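Long-range contacts in hydrogen peroxide-inducible genes activator (PDB 6G1D), which senses hydrogen peroxide and, as a LysR-family transcription factor, probably switches on genes of the peroxide response: residues B[101-107]-B[149-155]; B[135-139]-B[204-208]; B[181-185]-B[196-200]; B[200-204]-B[232-237]. The protein carries 1 engineered substitution. The contacts are given in a common frame with arbitrary orientation. Where two conformers were deposited one is given. Residues are numbered along the deposited sequence.

Contact 1: B[101-107]-B[149-155]; sequences PLTVGII and AIDVAMM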
loop_
_atom_site.group_PDB
_atom_site.type_symbol
_atom_site.label_atom_id
_atom_site.label_comp_id
_atom_site.label_asym_id
_atom_site.label_seq_id
_atom_site.Cartn_x
_atom_site.Cartn_y
_atom_site.Cartn_z
ATOM N N PRO B 101 -23.120 -0.962 20.889
ATOM C CA PRO B 101 -22.356 -0.952 19.647
ATOM C C PRO B 101 -22.850 -1.972 18.644
ATOM O O PRO B 101 -23.217 -3.075 19.005
ATOM C CB PRO B 101 -20.934 -1.326 20.091
ATOM C CG PRO B 101 -20.857 -0.919 21.503
ATOM C CD PRO B 101 -22.237 -1.097 22.057
ATOM N N LEU B 102 -22.886 -1.561 17.388
ATOM C CA LEU B 102 -23.076 -2.453 16.267
ATOM C C LEU B 102 -22.188 -1.883 15.183
ATOM O O LEU B 102 -22.371 -0.744 14.790
ATOM C CB LEU B 102 -24.536 -2.449 15.815
ATOM C CG LEU B 102 -24.889 -3.375 14.646
ATOM C CD1 LEU B 102 -24.764 -4.838 15.065
ATOM C CD2 LEU B 102 -26.277 -3.060 14.112
ATOM N N THR B 103 -21.245 -2.668 14.700
ATOM C CA THR B 103 -20.395 -2.247 13.615
ATOM C C THR B 103 -20.924 -2.869 12.335
ATOM O O THR B 103 -21.000 -4.101 12.204
ATOM C CB THR B 103 -18.950 -2.640 13.897
ATOM O OG1 THR B 103 -18.575 -2.027 15.117
ATOM C CG2 THR B 103 -18.013 -2.117 12.759
ATOM N N VAL B 104 -21.270 -2.011 11.376
ATOM C CA VAL B 104 -21.887 -2.422 10.126
ATOM C C VAL B 104 -20.918 -2.110 8.984
ATOM O O VAL B 104 -20.488 -0.983 8.810
ATOM C CB VAL B 104 -23.213 -1.663 9.922
ATOM C CG1 VAL B 104 -23.899 -2.103 8.654
ATOM C CG2 VAL B 104 -24.160 -1.929 11.097
ATOM N N GLY B 105 -20.554 -3.140 8.238
ATOM C CA GLY B 105 -19.763 -2.989 7.024
ATOM C C GLY B 105 -20.744 -2.761 5.881
ATOM O O GLY B 105 -21.793 -3.403 5.834
ATOM N N ILE B 106 -20.417 -1.835 4.976
ATOM C CA ILE B 106 -21.256 -1.620 3.798
ATOM C C ILE B 106 -20.386 -1.365 2.582
ATOM O O ILE B 106 -19.427 -0.614 2.671
ATOM C CB ILE B 106 -22.200 -0.421 3.957
ATOM C CG1 ILE B 106 -22.920 -0.434 5.309
ATOM C CG2 ILE B 106 -23.205 -0.380 2.814
ATOM C CD1 ILE B 106 -23.796 0.796 5.583
ATOM N N ILE B 107 -20.771 -1.965 1.454
ATOM C CA ILE B 107 -20.088 -1.742 0.181
ATOM C C ILE B 107 -20.233 -0.276 -0.312
ATOM O O ILE B 107 -21.266 0.375 -0.056
ATOM C CB ILE B 107 -20.538 -2.742 -0.902
ATOM C CG1 ILE B 107 -22.031 -2.622 -1.214
ATOM C CG2 ILE B 107 -20.201 -4.176 -0.492
ATOM C CD1 ILE B 107 -22.459 -3.439 -2.405
ATOM N N ALA B 149 -14.112 -8.098 13.375
ATOM C CA ALA B 149 -13.900 -6.648 13.430
ATOM C C ALA B 149 -15.132 -5.868 13.012
ATOM O O ALA B 149 -15.216 -4.694 13.310
ATOM C CB ALA B 149 -12.704 -6.234 12.571
ATOM N N ILE B 150 -16.036 -6.505 12.267
ATOM C CA ILE B 150 -17.400 -6.005 12.088
ATOM C C ILE B 150 -18.384 -7.104 12.446
ATOM O O ILE B 150 -18.037 -8.286 12.430
ATOM C CB ILE B 150 -17.671 -5.470 10.665
ATOM C CG1 ILE B 150 -17.724 -6.606 9.645
ATOM C CG2 ILE B 150 -16.616 -4.437 10.265
ATOM C CD1 ILE B 150 -17.791 -6.183 8.191
ATOM N N ASP B 151 -19.616 -6.700 12.729
ATOM C CA ASP B 151 -20.692 -7.618 13.144
ATOM C C ASP B 151 -21.531 -8.130 11.977
ATOM O O ASP B 151 -21.897 -9.321 11.902
ATOM C CB ASP B 151 -21.597 -6.918 14.171
ATOM C CG ASP B 151 -20.820 -6.535 15.487
ATOM O OD1 ASP B 151 -20.996 -5.360 15.913
ATOM O OD2 ASP B 151 -20.117 -7.370 16.182
ATOM N N VAL B 152 -21.860 -7.215 11.067
ATOM C CA VAL B 152 -22.661 -7.554 9.895
ATOM C C VAL B 152 -22.098 -6.794 8.689
ATOM O O VAL B 152 -21.435 -5.778 8.858
ATOM C CB VAL B 152 -24.151 -7.207 10.067
ATOM C CG1 VAL B 152 -24.787 -8.066 11.103
ATOM C CG2 VAL B 152 -24.354 -5.747 10.405
ATOM N N ALA B 153 -22.377 -7.299 7.491
ATOM C CA ALA B 153 -21.973 -6.622 6.278
ATOM C C ALA B 153 -23.136 -6.581 5.296
ATOM O O ALA B 153 -23.768 -7.602 5.030
ATOM C CB ALA B 153 -20.777 -7.318 5.682
ATOM N N MET B 154 -23.324 -5.438 4.701
ATOM C CA MET B 154 -24.317 -5.259 3.702
ATOM C C MET B 154 -23.634 -5.285 2.340
ATOM O O MET B 154 -22.881 -4.444 2.048
ATOM C CB MET B 154 -25.034 -3.953 3.943
ATOM C CG MET B 154 -26.162 -3.661 2.999
ATOM S SD MET B 154 -26.987 -2.102 3.328
ATOM C CE MET B 154 -27.658 -1.821 1.776
ATOM N N MET B 155 -23.890 -6.288 1.540
ATOM C CA MET B 155 -23.257 -6.448 0.243
ATOM C C MET B 155 -24.204 -7.111 -0.719
ATOM O O MET B 155 -25.272 -7.591 -0.321
ATOM C CB MET B 155 -21.981 -7.309 0.400
ATOM C CG MET B 155 -22.253 -8.749 0.764
ATOM S SD MET B 155 -20.716 -9.584 1.299
ATOM C CE MET B 155 -20.876 -9.120 3.008
#
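A149 leads into the strand with its O 3.8 Å from T103 CG2. I150 follows, its CG2 3.7 Å from T103 CG2 and its CD1 3.9 Å from the CA of G105, a position where a beta carbon would clash with it. D151 brackets T103: its N donates to T103 O (3.0 Å), while its OD1 accepts from T103 N (3.0 Å). V152 N adds a weak bond to the same T103 O. Regular parallel pairing then sets in, with G105 N to V152 O and M154 N to G105 O both 2.8 Å; A153 CA also lies 3.3 Å from G105 O. These strands are neighbours in a Rossmann-like half of the LysR effector-binding domain, where V104 and V152 pack against F299 and F296, respectively, of helix 293-316. M154 O takes a weak bond from I107 N, and M155 CB meets I107 CG2 at 3.7 Å. I150 O bonds R287, and the D151 carboxylate serves as acceptor for T103 N, extending the pairing past the strand's regular start.

Contact 2: B[135-139]-B[204-208]; sequences EDQTK and DDGHS. Engineered in segment 204-208: S208 (natural residue Cys). With SO4 (sulfate ion), chain M.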
loop_
_atom_site.group_PDB
_atom_site.type_symbol
_atom_site.label_atom_id
_atom_site.label_comp_id
_atom_site.label_asym_id
_atom_site.label_seq_id
_atom_site.Cartn_x
_atom_site.Cartn_y
_atom_site.Cartn_z
ATOM N N GLU B 135 -17.011 1.351 5.613
ATOM C CA GLU B 135 -17.332 1.334 4.197
ATOM C C GLU B 135 -16.100 0.741 3.522
ATOM O O GLU B 135 -15.022 1.315 3.604
ATOM C CB GLU B 135 -17.565 2.749 3.688
ATOM C CG GLU B 135 -17.873 2.809 2.208
ATOM C CD GLU B 135 -18.019 4.224 1.675
ATOM O OE1 GLU B 135 -17.224 5.109 2.097
ATOM O OE2 GLU B 135 -18.886 4.437 0.806
ATOM N N ASP B 136 -16.243 -0.411 2.888
ATOM C CA ASP B 136 -15.100 -1.056 2.222
ATOM C C ASP B 136 -15.632 -2.065 1.229
ATOM O O ASP B 136 -16.793 -2.424 1.250
ATOM C CB ASP B 136 -14.157 -1.731 3.250
ATOM C CG ASP B 136 -12.654 -1.718 2.810
ATOM O OD1 ASP B 136 -12.331 -1.702 1.598
ATOM O OD2 ASP B 136 -11.771 -1.740 3.693
ATOM N N GLN B 137 -14.766 -2.498 0.326
ATOM C CA GLN B 137 -15.127 -3.463 -0.709
ATOM C C GLN B 137 -15.355 -4.843 -0.095
ATOM O O GLN B 137 -14.876 -5.158 1.012
ATOM C CB GLN B 137 -14.030 -3.503 -1.774
ATOM C CG GLN B 137 -13.960 -2.193 -2.563
ATOM C CD GLN B 137 -12.732 -2.070 -3.480
ATOM O OE1 GLN B 137 -12.687 -1.179 -4.316
ATOM N NE2 GLN B 137 -11.743 -2.951 -3.330
ATOM N N THR B 138 -16.068 -5.653 -0.864
ATOM C CA THR B 138 -16.624 -6.920 -0.422
ATOM C C THR B 138 -15.602 -7.867 0.219
ATOM O O THR B 138 -15.828 -8.391 1.309
ATOM C CB THR B 138 -17.338 -7.588 -1.618
ATOM O OG1 THR B 138 -18.399 -6.705 -2.133
ATOM C CG2 THR B 138 -17.933 -8.912 -1.211
ATOM N N LYS B 139 -14.482 -8.087 -0.465
ATOM C CA LYS B 139 -13.434 -9.010 -0.005
ATOM C C LYS B 139 -12.908 -8.560 1.359
ATOM O O LYS B 139 -12.721 -9.395 2.248
ATOM C CB LYS B 139 -12.309 -9.086 -1.049
ATOM C CG LYS B 139 -11.154 -10.018 -0.678
ATOM C CD LYS B 139 -9.947 -9.888 -1.606
ATOM C CE LYS B 139 -8.841 -10.833 -1.139
ATOM N NZ LYS B 139 -7.609 -10.686 -1.948
ATOM N N ASP B 204 -13.209 0.032 -10.974
ATOM C CA ASP B 204 -12.206 -1.044 -11.151
ATOM C C ASP B 204 -12.733 -2.390 -10.618
ATOM O O ASP B 204 -13.803 -2.451 -10.002
ATOM C CB ASP B 204 -10.858 -0.686 -10.511
ATOM C CG ASP B 204 -10.956 -0.531 -9.023
ATOM O OD1 ASP B 204 -11.183 0.621 -8.616
ATOM O OD2 ASP B 204 -10.919 -1.541 -8.274
ATOM N N ASP B 205 -11.969 -3.454 -10.870
ATOM C CA ASP B 205 -12.333 -4.851 -10.567
ATOM C C ASP B 205 -12.623 -5.177 -9.089
ATOM O O ASP B 205 -13.220 -6.205 -8.804
ATOM C CB ASP B 205 -11.150 -5.796 -10.985
ATOM C CG ASP B 205 -10.893 -5.818 -12.455
ATOM O OD1 ASP B 205 -11.355 -4.936 -13.195
ATOM O OD2 ASP B 205 -10.221 -6.775 -12.907
ATOM N N GLY B 206 -12.165 -4.344 -8.156
ATOM C CA GLY B 206 -12.458 -4.539 -6.743
ATOM C C GLY B 206 -13.912 -4.279 -6.318
ATOM O O GLY B 206 -14.305 -4.647 -5.207
ATOM N N HIS B 207 -14.715 -3.664 -7.187
ATOM C CA HIS B 207 -16.094 -3.292 -6.861
ATOM C C HIS B 207 -17.045 -4.319 -7.442
ATOM O O HIS B 207 -16.944 -4.674 -8.620
ATOM C CB HIS B 207 -16.384 -1.901 -7.428
ATOM C CG HIS B 207 -15.550 -0.826 -6.810
ATOM N ND1 HIS B 207 -15.955 -0.083 -5.712
ATOM C CD2 HIS B 207 -14.305 -0.391 -7.117
ATOM C CE1 HIS B 207 -15.014 0.801 -5.410
ATOM N NE2 HIS B 207 -13.999 0.626 -6.236
ATOM N N SER B 208 -17.976 -4.809 -6.637
ATOM C CA SER B 208 -18.990 -5.769 -7.136
ATOM C C SER B 208 -19.875 -5.194 -8.281
ATOM O O SER B 208 -20.362 -5.942 -9.137
ATOM C CB SER B 208 -19.892 -6.269 -5.987
ATOM O OG SER B 208 -20.632 -5.194 -5.405
HETATM S S SO4 M . -19.058 -2.151 -4.595
HETATM O O1 SO4 M . -20.359 -1.441 -3.839
HETATM O O2 SO4 M . -18.449 -3.618 -3.969
HETATM O O3 SO4 M . -19.621 -2.306 -6.156
HETATM O O4 SO4 M . -17.891 -1.040 -4.458
HETATM O O HOH W 1 -20.943 -6.933 -3.096
HETATM O O HOH W 2 -13.474 -6.803 -3.280
#
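A carbonyl oxygen lies over an imidazole face here: Q137 OE1 is 2.9 Å from H207 NE2, yet the angle is too poor for a hydrogen bond. The site joins the N-termini of helices 138-147 and 208-219, at whose N-cap positions Q137 and H207 stand, in the periplasmic-binding-protein-like fold of LysR effector domains. A sulfate, probably from the crystallisation liquor, accepts a very short bond from H207 ND1 to its O4 (2.5 Å) and another from S208 N to its O2 (3.0 Å); T109 and L209 also hold it. S208 is an engineered replacement of the natural cysteine, probably the one that reacts with peroxide, so the anion occupies what is probably the sensing pocket. A water links T138 OG1 (2.7 Å) to S208 OG (2.9 Å). The type I turn from D204 to H207 includes an Asx turn, G206 N to D204 OD2, while D204 OD1 forms a salt bridge with R233. A second water accepts from K139 N (3.3 Å) and donates to G206 O (3.0 Å).

Contact 3: B[181-185]-B[196-200]; sequences DHPFA and EDLDL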
loop_
_atom_site.group_PDB
_atom_site.type_symbol
_atom_site.label_atom_id
_atom_site.label_comp_id
_atom_site.label_asym_id
_atom_site.label_seq_id
_atom_site.Cartn_x
_atom_site.Cartn_y
_atom_site.Cartn_z
ATOM N N ASP B 181 -26.497 14.829 -24.179
ATOM C CA ASP B 181 -26.650 14.755 -25.648
ATOM C C ASP B 181 -26.558 13.320 -26.251
ATOM O O ASP B 181 -26.619 13.156 -27.437
ATOM C CB ASP B 181 -25.649 15.703 -26.323
ATOM C CG ASP B 181 -24.198 15.270 -26.160
ATOM O OD1 ASP B 181 -23.919 14.278 -25.468
ATOM O OD2 ASP B 181 -23.289 15.960 -26.664
ATOM N N HIS B 182 -26.462 12.286 -25.420
ATOM C CA HIS B 182 -26.375 10.932 -25.914
ATOM C C HIS B 182 -27.703 10.507 -26.492
ATOM O O HIS B 182 -28.764 10.908 -26.024
ATOM C CB HIS B 182 -25.913 9.983 -24.799
ATOM C CG HIS B 182 -25.721 8.561 -25.237
ATOM N ND1 HIS B 182 -26.699 7.597 -25.193
ATOM C CD2 HIS B 182 -24.611 7.955 -25.721
ATOM C CE1 HIS B 182 -26.199 6.458 -25.641
ATOM N NE2 HIS B 182 -24.939 6.653 -25.982
ATOM N N PRO B 183 -27.665 9.681 -27.559
ATOM C CA PRO B 183 -28.959 9.301 -28.174
ATOM C C PRO B 183 -29.960 8.490 -27.326
ATOM O O PRO B 183 -31.145 8.482 -27.606
ATOM C CB PRO B 183 -28.516 8.509 -29.415
ATOM C CG PRO B 183 -27.058 8.149 -29.177
ATOM C CD PRO B 183 -26.522 9.326 -28.413
ATOM N N PHE B 184 -29.479 7.765 -26.335
ATOM C CA PHE B 184 -30.335 7.053 -25.373
ATOM C C PHE B 184 -30.940 7.919 -24.276
ATOM O O PHE B 184 -31.819 7.435 -23.607
ATOM C CB PHE B 184 -29.615 5.874 -24.710
ATOM C CG PHE B 184 -29.145 4.795 -25.658
ATOM C CD1 PHE B 184 -29.596 4.717 -26.990
ATOM C CD2 PHE B 184 -28.297 3.800 -25.191
ATOM C CE1 PHE B 184 -29.170 3.708 -27.821
ATOM C CE2 PHE B 184 -27.897 2.769 -26.034
ATOM C CZ PHE B 184 -28.295 2.762 -27.362
ATOM N N ALA B 185 -30.519 9.169 -24.136
ATOM C CA ALA B 185 -31.145 10.083 -23.179
ATOM C C ALA B 185 -32.681 9.971 -23.109
ATOM O O ALA B 185 -33.352 10.126 -24.083
ATOM C CB ALA B 185 -30.715 11.501 -23.477
ATOM N N GLU B 196 -23.987 -2.763 -26.209
ATOM C CA GLU B 196 -22.973 -2.810 -27.241
ATOM C C GLU B 196 -22.649 -1.415 -27.744
ATOM O O GLU B 196 -21.537 -1.133 -28.124
ATOM C CB GLU B 196 -23.456 -3.667 -28.397
ATOM C CG GLU B 196 -22.367 -4.500 -29.040
ATOM C CD GLU B 196 -21.269 -3.664 -29.652
ATOM O OE1 GLU B 196 -20.091 -4.060 -29.570
ATOM O OE2 GLU B 196 -21.587 -2.602 -30.211
ATOM N N ASP B 197 -23.659 -0.569 -27.790
ATOM C CA ASP B 197 -23.534 0.783 -28.287
ATOM C C ASP B 197 -23.018 1.790 -27.271
ATOM O O ASP B 197 -22.948 2.980 -27.600
ATOM C CB ASP B 197 -24.901 1.262 -28.799
ATOM C CG ASP B 197 -25.463 0.380 -29.898
ATOM O OD1 ASP B 197 -24.680 -0.204 -30.691
ATOM O OD2 ASP B 197 -26.712 0.311 -29.953
ATOM N N LEU B 198 -22.699 1.352 -26.054
ATOM C CA LEU B 198 -22.163 2.246 -25.027
ATOM C C LEU B 198 -20.686 2.007 -24.870
ATOM O O LEU B 198 -20.221 0.865 -24.969
ATOM C CB LEU B 198 -22.858 1.994 -23.673
ATOM C CG LEU B 198 -24.375 2.193 -23.719
ATOM C CD1 LEU B 198 -25.023 1.883 -22.394
ATOM C CD2 LEU B 198 -24.699 3.612 -24.114
ATOM N N ASP B 199 -19.938 3.083 -24.630
ATOM C CA ASP B 199 -18.581 2.961 -24.103
ATOM C C ASP B 199 -18.737 2.998 -22.598
ATOM O O ASP B 199 -18.852 4.084 -22.032
ATOM C CB ASP B 199 -17.679 4.107 -24.597
ATOM C CG ASP B 199 -17.410 4.024 -26.094
ATOM O OD1 ASP B 199 -17.466 5.082 -26.747
ATOM O OD2 ASP B 199 -17.177 2.903 -26.627
ATOM N N LEU B 200 -18.746 1.828 -21.975
ATOM C CA LEU B 200 -18.980 1.738 -20.536
ATOM C C LEU B 200 -17.771 2.187 -19.748
ATOM O O LEU B 200 -16.661 1.734 -20.017
ATOM C CB LEU B 200 -19.371 0.312 -20.133
ATOM C CG LEU B 200 -20.690 -0.173 -20.694
ATOM C CD1 LEU B 200 -20.816 -1.672 -20.377
ATOM C CD2 LEU B 200 -21.850 0.655 -20.117
#
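F184 and L198 bury the most surface in this small contact, with D197 third. The F184 ring reaches across the gap so that its CD2 lies 3.8 Å from L198 CD2, and the same methyl is 3.6 Å from H182 CE1, so one leucine tip touches two aromatic side chains. D197 meets the phenylalanine at its rim: OD2 approaches CZ of F184 to 3.9 Å, near the ring plane. H182 and F184, which both touch L198, belong to one type I beta turn, H182 to A185, closed by a hydrogen bond from A185 N to H182 O (3.1 Å). Across the contact, D197 ends a 3-10 segment and L198 begins the extended run beyond it. Both segments belong to the connection between strand 164-179 and helix 208-219 in the LysR effector-binding domain; the centre of the contact lies about 33 Å from the centre of the chain. No hydrogen bond crosses between them. F184 also packs on L190 and A194, within the intervening loop, while L198 leans on S250.

Contact 4: B[200-204]-B[232-237]; sequences LLLLD and TRASSL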
loop_
_atom_site.group_PDB
_atom_site.type_symbol
_atom_site.label_atom_id
_atom_site.label_comp_id
_atom_site.label_asym_id
_atom_site.label_seq_id
_atom_site.Cartn_x
_atom_site.Cartn_y
_atom_site.Cartn_z
ATOM N N LEU B 200 -18.746 1.828 -21.975
ATOM C CA LEU B 200 -18.980 1.738 -20.536
ATOM C C LEU B 200 -17.771 2.187 -19.748
ATOM O O LEU B 200 -16.661 1.734 -20.017
ATOM C CB LEU B 200 -19.371 0.312 -20.133
ATOM C CG LEU B 200 -20.690 -0.173 -20.694
ATOM C CD1 LEU B 200 -20.816 -1.672 -20.377
ATOM C CD2 LEU B 200 -21.850 0.655 -20.117
ATOM N N LEU B 201 -17.989 3.090 -18.790
ATOM C CA LEU B 201 -16.977 3.465 -17.793
ATOM C C LEU B 201 -17.397 2.787 -16.525
ATOM O O LEU B 201 -18.489 3.039 -16.005
ATOM C CB LEU B 201 -16.931 4.973 -17.579
ATOM C CG LEU B 201 -16.680 5.786 -18.825
ATOM C CD1 LEU B 201 -17.021 7.253 -18.654
ATOM C CD2 LEU B 201 -15.231 5.671 -19.221
ATOM N N LEU B 202 -16.530 1.940 -16.012
ATOM C CA LEU B 202 -16.812 1.106 -14.844
ATOM C C LEU B 202 -15.823 1.441 -13.739
ATOM O O LEU B 202 -14.703 1.936 -13.970
ATOM C CB LEU B 202 -16.702 -0.377 -15.197
ATOM C CG LEU B 202 -17.596 -0.859 -16.367
ATOM C CD1 LEU B 202 -17.373 -2.320 -16.698
ATOM C CD2 LEU B 202 -19.063 -0.639 -16.031
ATOM N N LEU B 203 -16.256 1.164 -12.513
ATOM C CA LEU B 203 -15.362 1.164 -11.388
ATOM C C LEU B 203 -14.358 0.005 -11.632
ATOM O O LEU B 203 -14.644 -0.904 -12.435
ATOM C CB LEU B 203 -16.163 0.930 -10.129
ATOM C CG LEU B 203 -17.172 2.001 -9.734
ATOM C CD1 LEU B 203 -17.961 1.533 -8.506
ATOM C CD2 LEU B 203 -16.480 3.354 -9.552
ATOM N N ASP B 204 -13.209 0.032 -10.974
ATOM C CA ASP B 204 -12.206 -1.044 -11.151
ATOM C C ASP B 204 -12.733 -2.390 -10.618
ATOM O O ASP B 204 -13.803 -2.451 -10.002
ATOM C CB ASP B 204 -10.858 -0.686 -10.511
ATOM C CG ASP B 204 -10.956 -0.531 -9.023
ATOM O OD1 ASP B 204 -11.183 0.621 -8.616
ATOM O OD2 ASP B 204 -10.919 -1.541 -8.274
ATOM N N THR B 232 -9.029 3.997 -18.634
ATOM C CA THR B 232 -9.464 4.972 -17.653
ATOM C C THR B 232 -9.969 4.212 -16.447
ATOM O O THR B 232 -10.761 3.287 -16.588
ATOM C CB THR B 232 -10.603 5.863 -18.191
ATOM O OG1 THR B 232 -10.053 6.981 -18.898
ATOM C CG2 THR B 232 -11.454 6.388 -17.052
ATOM N N ARG B 233 -9.337 4.458 -15.304
ATOM C CA ARG B 233 -9.715 3.808 -14.061
ATOM C C ARG B 233 -10.311 4.815 -13.104
ATOM O O ARG B 233 -9.702 5.837 -12.838
ATOM C CB ARG B 233 -8.504 3.171 -13.388
ATOM C CG ARG B 233 -8.841 2.580 -12.028
ATOM C CD ARG B 233 -7.641 2.448 -11.109
ATOM N NE ARG B 233 -7.885 1.462 -10.060
ATOM C CZ ARG B 233 -8.360 1.738 -8.850
ATOM N NH1 ARG B 233 -8.642 2.983 -8.505
ATOM N NH2 ARG B 233 -8.544 0.761 -7.976
ATOM N N ALA B 234 -11.447 4.476 -12.507
ATOM C CA ALA B 234 -12.070 5.388 -11.530
ATOM C C ALA B 234 -12.426 4.610 -10.283
ATOM O O ALA B 234 -12.840 3.444 -10.388
ATOM C CB ALA B 234 -13.308 6.025 -12.137
ATOM N N SER B 235 -12.232 5.217 -9.110
ATOM C CA SER B 235 -12.474 4.517 -7.870
ATOM C C SER B 235 -13.837 4.818 -7.238
ATOM O O SER B 235 -14.241 4.107 -6.328
ATOM C CB SER B 235 -11.340 4.751 -6.860
ATOM O OG SER B 235 -11.065 6.114 -6.692
ATOM N N SER B 236 -14.550 5.851 -7.719
ATOM C CA SER B 236 -15.854 6.235 -7.168
ATOM C C SER B 236 -16.851 6.611 -8.253
ATOM O O SER B 236 -16.464 7.107 -9.306
ATOM C CB SER B 236 -15.702 7.434 -6.222
ATOM O OG SER B 236 -15.192 8.578 -6.926
ATOM N N LEU B 237 -18.130 6.409 -7.979
ATOM C CA LEU B 237 -19.196 6.808 -8.877
ATOM C C LEU B 237 -19.211 8.296 -9.166
ATOM O O LEU B 237 -19.516 8.655 -10.288
ATOM C CB LEU B 237 -20.550 6.363 -8.354
ATOM C CG LEU B 237 -20.841 4.890 -8.388
ATOM C CD1 LEU B 237 -22.246 4.598 -7.908
ATOM C CD2 LEU B 237 -20.705 4.365 -9.812
HETATM O O HOH W 3 -13.697 1.708 -17.068
#
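The salt bridge between D204 OD1 and R233 NH2 (2.7 Å) is the closest approach of the two segments. The carboxylate oxygen sits over a face of the guanidinium, well out of its plane, so charge attraction rather than a directed N-H bond holds the pair. R233 has a second task, since its NH1 donates to the backbone O of E135 in a second subunit. Beside it, D204 N makes a long, weak hydrogen bond to A234 O (3.5 Å), and L203 CA lies at the same distance from that oxygen in a CA-H...O contact. Further along, a water accepts from L202 N (3.0 Å) and donates weakly to T232 O (3.4 Å). The touching parts, 201-204 and 232-237, run nearly at right angles, their end-to-end directions 88° apart, and 232-237 leads into helix 237-245 of the LysR effector-binding domain, with S236 as its N-cap. L203 lies against this helix start: its CD2 is 3.5 Å from S236 C, and its CD1 is 4.2 Å from L237 CD2. V240 of the helix packs on L203 as well as on A234. At the outer end, L201 CD2 reaches T232 CG2 at 4.4 Å, and L243 touches both residues.

How the contacts relate
Contacts 1 and 2 touch, their centres 14 Å apart: I106 O and D136 N lie 3.2 Å apart in a probable hydrogen bond, and I107 CG2 packs 3.5 Å from T138 OG1. The sulfate lies about 3 Å from the nearest side-chain atom of I107 and about 5 Å from that of L203, so contacts 1 and 4 both border the probable peroxide-sensing pocket of contact 2. Contacts 2 and 4 share D204, their centres 12 Å apart, with H207 NE2 3.5 Å from S235 O. Contacts 3 and 4 overlap in sequence at L200 without otherwise touching, their centres 16 Å apart; the centre of contact 3 is 26 Å from that of contact 2 and 36 Å from that of contact 1.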